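Local coordinates for protein argonaute (Aquifex aeolicus, PDB 1YVU), which uses short single-stranded DNA guides to bind complementary RNA targets and cleaves them as a metal-dependent endonuclease, at residues I135-E140 / F161-F166; T168-L173 / P251-K256. All coordinates share one frame; numbering follows the deposited sequence.

Contact 1. Residues I135-E140 / F161-F166; sequences IALIPE and FRIQPF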
loop_
_atom_site.group_PDB
_atom_site.type_symbol
_atom_site.label_atom_id
_atom_site.label_comp_id
_atom_site.label_asym_id
_atom_site.label_seq_id
_atom_site.Cartn_x
_atom_site.Cartn_y
_atom_site.Cartn_z
ATOM N N ILE A 135 15.785 -13.266 14.710
ATOM C CA ILE A 135 14.754 -12.233 14.447
ATOM C C ILE A 135 13.658 -12.122 15.560
ATOM O O ILE A 135 13.413 -13.081 16.306
ATOM C CB ILE A 135 14.029 -12.515 13.062
ATOM C CG1 ILE A 135 15.036 -12.737 11.934
ATOM C CG2 ILE A 135 13.161 -11.341 12.644
ATOM C CD1 ILE A 135 14.415 -13.225 10.640
ATOM N N ALA A 136 13.015 -10.946 15.649
ATOM C CA ALA A 136 11.928 -10.645 16.601
ATOM C C ALA A 136 10.759 -9.995 15.857
ATOM O O ALA A 136 10.956 -9.233 14.911
ATOM C CB ALA A 136 12.416 -9.716 17.704
ATOM N N LEU A 137 9.542 -10.323 16.280
ATOM C CA LEU A 137 8.311 -9.798 15.677
ATOM C C LEU A 137 7.764 -8.712 16.587
ATOM O O LEU A 137 6.824 -8.941 17.334
ATOM C CB LEU A 137 7.264 -10.915 15.549
ATOM C CG LEU A 137 7.628 -12.207 14.819
ATOM C CD1 LEU A 137 6.946 -13.399 15.487
ATOM C CD2 LEU A 137 7.276 -12.099 13.350
ATOM N N ILE A 138 8.348 -7.523 16.514
ATOM C CA ILE A 138 7.937 -6.406 17.362
ATOM C C ILE A 138 6.504 -5.918 17.115
ATOM O O ILE A 138 6.071 -5.847 15.980
ATOM C CB ILE A 138 9.002 -5.275 17.290
ATOM C CG1 ILE A 138 10.249 -5.769 18.030
ATOM C CG2 ILE A 138 8.486 -3.940 17.902
ATOM C CD1 ILE A 138 11.529 -5.084 17.638
ATOM N N PRO A 139 5.707 -5.751 18.190
ATOM C CA PRO A 139 4.319 -5.279 18.055
ATOM C C PRO A 139 4.226 -3.773 17.909
ATOM O O PRO A 139 4.903 -3.015 18.612
ATOM C CB PRO A 139 3.671 -5.694 19.372
ATOM C CG PRO A 139 4.584 -6.705 19.919
ATOM C CD PRO A 139 5.931 -6.268 19.549
ATOM N N GLU A 140 3.396 -3.348 16.969
ATOM C CA GLU A 140 3.156 -1.933 16.748
ATOM C C GLU A 140 1.660 -1.734 16.899
ATOM O O GLU A 140 0.838 -2.552 16.447
ATOM C CB GLU A 140 3.664 -1.454 15.374
ATOM C CG GLU A 140 2.939 -2.053 14.163
ATOM C CD GLU A 140 3.610 -1.783 12.830
ATOM O OE1 GLU A 140 4.339 -0.769 12.722
ATOM O OE2 GLU A 140 3.396 -2.593 11.889
ATOM N N PHE A 161 2.562 -6.602 13.477
ATOM C CA PHE A 161 3.886 -7.083 13.907
ATOM C C PHE A 161 4.995 -6.698 12.960
ATOM O O PHE A 161 5.044 -7.146 11.820
ATOM C CB PHE A 161 3.911 -8.598 14.128
ATOM C CG PHE A 161 3.133 -9.048 15.327
ATOM C CD1 PHE A 161 1.796 -9.464 15.191
ATOM C CD2 PHE A 161 3.704 -9.001 16.614
ATOM C CE1 PHE A 161 1.030 -9.818 16.324
ATOM C CE2 PHE A 161 2.943 -9.355 17.758
ATOM C CZ PHE A 161 1.600 -9.762 17.610
ATOM N N ARG A 162 5.892 -5.869 13.468
ATOM C CA ARG A 162 7.035 -5.359 12.730
ATOM C C ARG A 162 8.143 -6.390 12.841
ATOM O O ARG A 162 8.557 -6.736 13.948
ATOM C CB ARG A 162 7.471 -4.008 13.340
ATOM C CG ARG A 162 8.454 -3.215 12.517
ATOM C CD ARG A 162 7.844 -2.764 11.212
ATOM N NE ARG A 162 7.173 -1.465 11.286
ATOM C CZ ARG A 162 6.444 -0.932 10.301
ATOM N NH1 ARG A 162 6.267 -1.582 9.148
ATOM N NH2 ARG A 162 5.931 0.288 10.451
ATOM N N ILE A 163 8.571 -6.919 11.695
ATOM C CA ILE A 163 9.631 -7.937 11.659
ATOM C C ILE A 163 10.969 -7.217 11.678
ATOM O O ILE A 163 11.282 -6.443 10.782
ATOM C CB ILE A 163 9.518 -8.871 10.405
ATOM C CG1 ILE A 163 8.060 -9.322 10.181
ATOM C CG2 ILE A 163 10.378 -10.119 10.607
ATOM C CD1 ILE A 163 7.791 -10.001 8.831
ATOM N N GLN A 164 11.740 -7.447 12.734
ATOM C CA GLN A 164 13.019 -6.780 12.907
ATOM C C GLN A 164 14.091 -7.700 13.468
ATOM O O GLN A 164 13.767 -8.565 14.266
ATOM C CB GLN A 164 12.842 -5.593 13.870
ATOM C CG GLN A 164 12.374 -4.295 13.218
ATOM C CD GLN A 164 12.170 -3.176 14.198
ATOM O OE1 GLN A 164 12.725 -3.166 15.290
ATOM N NE2 GLN A 164 11.372 -2.212 13.804
ATOM N N PRO A 165 15.368 -7.558 13.022
ATOM C CA PRO A 165 16.486 -8.383 13.514
ATOM C C PRO A 165 16.999 -7.840 14.852
ATOM O O PRO A 165 16.832 -6.655 15.153
ATOM C CB PRO A 165 17.563 -8.202 12.436
ATOM C CG PRO A 165 16.806 -7.801 11.236
ATOM C CD PRO A 165 15.804 -6.849 11.803
ATOM N N PHE A 166 17.640 -8.708 15.631
ATOM C CA PHE A 166 18.188 -8.340 16.936
ATOM C C PHE A 166 19.335 -7.359 16.757
ATOM O O PHE A 166 19.491 -6.402 17.530
ATOM C CB PHE A 166 18.682 -9.602 17.661
ATOM C CG PHE A 166 17.628 -10.270 18.511
ATOM C CD1 PHE A 166 16.560 -10.974 17.918
ATOM C CD2 PHE A 166 17.684 -10.179 19.922
ATOM C CE1 PHE A 166 15.546 -11.586 18.720
ATOM C CE2 PHE A 166 16.680 -10.784 20.749
ATOM C CZ PHE A 166 15.607 -11.490 20.138
#
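Ala-136 and Gln-164 form an antiparallel hydrogen-bonded pair, each N-H bonded to the other's carbonyl (N to O 2.9 Å both ways) in nearly straight bonds. At the next hydrogen-bonded pair, Arg-162 N bonds to Ile-138 O, while the return bond, Ile-138 N to Arg-162 O, is weak.

The charged contact lies beside this ladder: Glu-140 OE1 makes a salt bridge to Arg-162 NH2 (3.0 Å). The carboxylate sits over one face of the guanidinium, the two planes 71° apart, with OE2 above its centre. With CG anti to the backbone N (chi1 -168°) and bends at chi2 and chi3, the arginine chain meets the carboxylate folded, not extended. An alanine at Arg-162 would probably leave the Glu-140 carboxylate without its charged mate and free to turn.

On the sheet face turned away from Arg-162, Ile-135 CG2 meets Ile-163 CG2 at 3.7 Å, and Pro-139 CG lies 3.8 Å from Phe-161 CE2. The polar Leu-137 O lies at this ring's edge, near its plane and CD2.

This is part of the long hairpin of strands 134-147 and 153-165 in linker L1. Helix 110-126 covers Pro-139 and Phe-161 through Phe-118, and strand 255-257 reaches Gln-164 through Lys-256.

Contact 2. Residues T168-L173 / P251-K256; sequences TLQTLL and PATILK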
loop_
_atom_site.group_PDB
_atom_site.type_symbol
_atom_site.label_atom_id
_atom_site.label_comp_id
_atom_site.label_asym_id
_atom_site.label_seq_id
_atom_site.Cartn_x
_atom_site.Cartn_y
_atom_site.Cartn_z
ATOM N N THR A 168 21.608 -4.442 15.115
ATOM C CA THR A 168 21.440 -3.052 14.737
ATOM C C THR A 168 21.905 -2.926 13.276
ATOM O O THR A 168 22.409 -3.897 12.705
ATOM C CB THR A 168 22.332 -2.220 15.686
ATOM O OG1 THR A 168 21.842 -2.360 17.022
ATOM C CG2 THR A 168 22.359 -0.797 15.344
ATOM N N LEU A 169 21.685 -1.766 12.664
ATOM C CA LEU A 169 22.146 -1.532 11.299
ATOM C C LEU A 169 23.665 -1.318 11.356
ATOM O O LEU A 169 24.347 -1.650 10.411
ATOM C CB LEU A 169 21.429 -0.342 10.642
ATOM C CG LEU A 169 21.579 -0.126 9.118
ATOM C CD1 LEU A 169 20.987 -1.277 8.373
ATOM C CD2 LEU A 169 20.918 1.133 8.639
ATOM N N GLN A 170 24.179 -0.860 12.505
ATOM C CA GLN A 170 25.624 -0.668 12.734
ATOM C C GLN A 170 26.325 -2.035 12.899
ATOM O O GLN A 170 27.313 -2.305 12.217
ATOM C CB GLN A 170 25.869 0.209 13.977
ATOM C CG GLN A 170 27.307 0.689 14.213
ATOM C CD GLN A 170 27.934 1.373 13.013
ATOM O OE1 GLN A 170 27.465 2.415 12.541
ATOM N NE2 GLN A 170 29.014 0.788 12.515
ATOM N N THR A 171 25.766 -2.906 13.746
ATOM C CA THR A 171 26.286 -4.254 13.989
ATOM C C THR A 171 26.315 -5.007 12.645
ATOM O O THR A 171 27.239 -5.765 12.369
ATOM C CB THR A 171 25.377 -5.024 14.986
ATOM O OG1 THR A 171 25.166 -4.237 16.178
ATOM C CG2 THR A 171 25.986 -6.378 15.345
ATOM N N LEU A 172 25.328 -4.705 11.799
ATOM C CA LEU A 172 25.178 -5.302 10.465
ATOM C C LEU A 172 26.123 -4.757 9.411
ATOM O O LEU A 172 26.664 -5.532 8.629
ATOM C CB LEU A 172 23.740 -5.153 9.951
ATOM C CG LEU A 172 22.731 -6.246 10.298
ATOM C CD1 LEU A 172 21.332 -5.728 10.078
ATOM C CD2 LEU A 172 22.980 -7.485 9.472
ATOM N N LEU A 173 26.280 -3.433 9.356
ATOM C CA LEU A 173 27.174 -2.785 8.385
ATOM C C LEU A 173 28.647 -3.105 8.683
ATOM O O LEU A 173 29.491 -3.123 7.768
ATOM C CB LEU A 173 26.956 -1.260 8.361
ATOM C CG LEU A 173 25.666 -0.632 7.795
ATOM C CD1 LEU A 173 25.625 0.883 8.016
ATOM C CD2 LEU A 173 25.494 -0.964 6.336
ATOM N N PRO A 251 21.852 7.952 12.997
ATOM C CA PRO A 251 23.066 7.125 13.162
ATOM C C PRO A 251 22.669 5.670 13.054
ATOM O O PRO A 251 21.648 5.254 13.633
ATOM C CB PRO A 251 23.489 7.399 14.595
ATOM C CG PRO A 251 22.984 8.752 14.819
ATOM C CD PRO A 251 21.619 8.706 14.238
ATOM N N ALA A 252 23.497 4.897 12.349
ATOM C CA ALA A 252 23.281 3.469 12.137
ATOM C C ALA A 252 23.067 2.696 13.433
ATOM O O ALA A 252 22.489 1.609 13.438
ATOM C CB ALA A 252 24.443 2.892 11.386
ATOM N N THR A 253 23.486 3.318 14.530
ATOM C CA THR A 253 23.385 2.769 15.877
ATOM C C THR A 253 21.960 2.606 16.396
ATOM O O THR A 253 21.691 1.696 17.185
ATOM C CB THR A 253 24.195 3.601 16.891
ATOM O OG1 THR A 253 23.692 4.951 16.924
ATOM C CG2 THR A 253 25.692 3.577 16.530
ATOM N N ILE A 254 21.043 3.464 15.958
ATOM C CA ILE A 254 19.665 3.347 16.414
ATOM C C ILE A 254 18.737 2.823 15.332
ATOM O O ILE A 254 17.516 2.841 15.508
ATOM C CB ILE A 254 19.091 4.675 16.956
ATOM C CG1 ILE A 254 19.272 5.792 15.924
ATOM C CG2 ILE A 254 19.635 4.951 18.348
ATOM C CD1 ILE A 254 18.111 6.715 15.864
ATOM N N LEU A 255 19.297 2.377 14.209
ATOM C CA LEU A 255 18.473 1.855 13.123
ATOM C C LEU A 255 18.413 0.349 13.103
ATOM O O LEU A 255 19.432 -0.333 13.176
ATOM C CB LEU A 255 18.950 2.364 11.767
ATOM C CG LEU A 255 18.762 3.848 11.518
ATOM C CD1 LEU A 255 19.583 4.299 10.341
ATOM C CD2 LEU A 255 17.309 4.128 11.299
ATOM N N LYS A 256 17.187 -0.151 13.058
ATOM C CA LYS A 256 16.924 -1.570 12.984
ATOM C C LYS A 256 16.185 -1.784 11.663
ATOM O O LYS A 256 15.345 -0.967 11.304
ATOM C CB LYS A 256 16.067 -2.015 14.177
ATOM C CG LYS A 256 16.849 -2.672 15.343
ATOM C CD LYS A 256 15.858 -3.239 16.395
ATOM C CE LYS A 256 16.479 -4.212 17.416
ATOM N NZ LYS A 256 15.436 -5.117 18.045
#
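Ala-252, Thr-168 and Leu-169 carry most of this contact, where the start of a PAZ-domain helix, 169-175, meets the tight turn between strands 249-251 and 255-257. The PAZ domain belongs to the SH3-like clan, and the turn leads into an outermost strand of its five-stranded antiparallel sheet. Ile-254 N bonds back to Pro-251 O, which closes the turn.

Ala-252 loses the most surface. Its CB points at the helix, 4.1 Å from Leu-173 CD1, and also meets the Gln-170 side chain. Its carbonyl O takes a weak bond from Gln-170 N (3.1 Å).

Thr-168 holds the N-cap position, but its side chain makes no capping bond. CG2 stands anti to the backbone N, which brings this methyl up to the carbonyl oxygens of Ala-252 and Thr-253.

Leu-169 supplies the stronger bond: its N donates to Leu-255 O at 2.7 Å. Two N-H groups of the helix's first turn, which have no carbonyl within the helix to bond to, therefore find acceptors in 251-256. The leucine side chains lie side by side and point the same way, Leu-169 CD2 3.8 Å from Leu-255 CD1, and both touch Val-185 and Val-242 of the sheet.

Gln-170 OE1 accepts a hydrogen bond from Phe-240 N and lies 3.3 Å from Ala-252 CB.

Overall arrangement
Contacts 1 and 2 follow each other along the chain, strand 153-165 running into helix 169-175, with centres about 15 Å apart. Both are partly buried; contact 1 lies nearer the centre of the chain, and of its touching residues six are buried and Phe-166 is exposed, whereas none in contact 2 is exposed. Contact 1 joins neighbouring strands of the linker L1 hairpin, with a backbone ladder and a salt bridge. Contact 2 sets a helix start on a PAZ turn, where two backbone bonds, one of them weak, run beside apolar side-chain packing, with no charged pair. Lys-256, in segment 251-256, points its CB away from the helix and packs on contact 1, CD 3.3 Å from Gln-164 OE1.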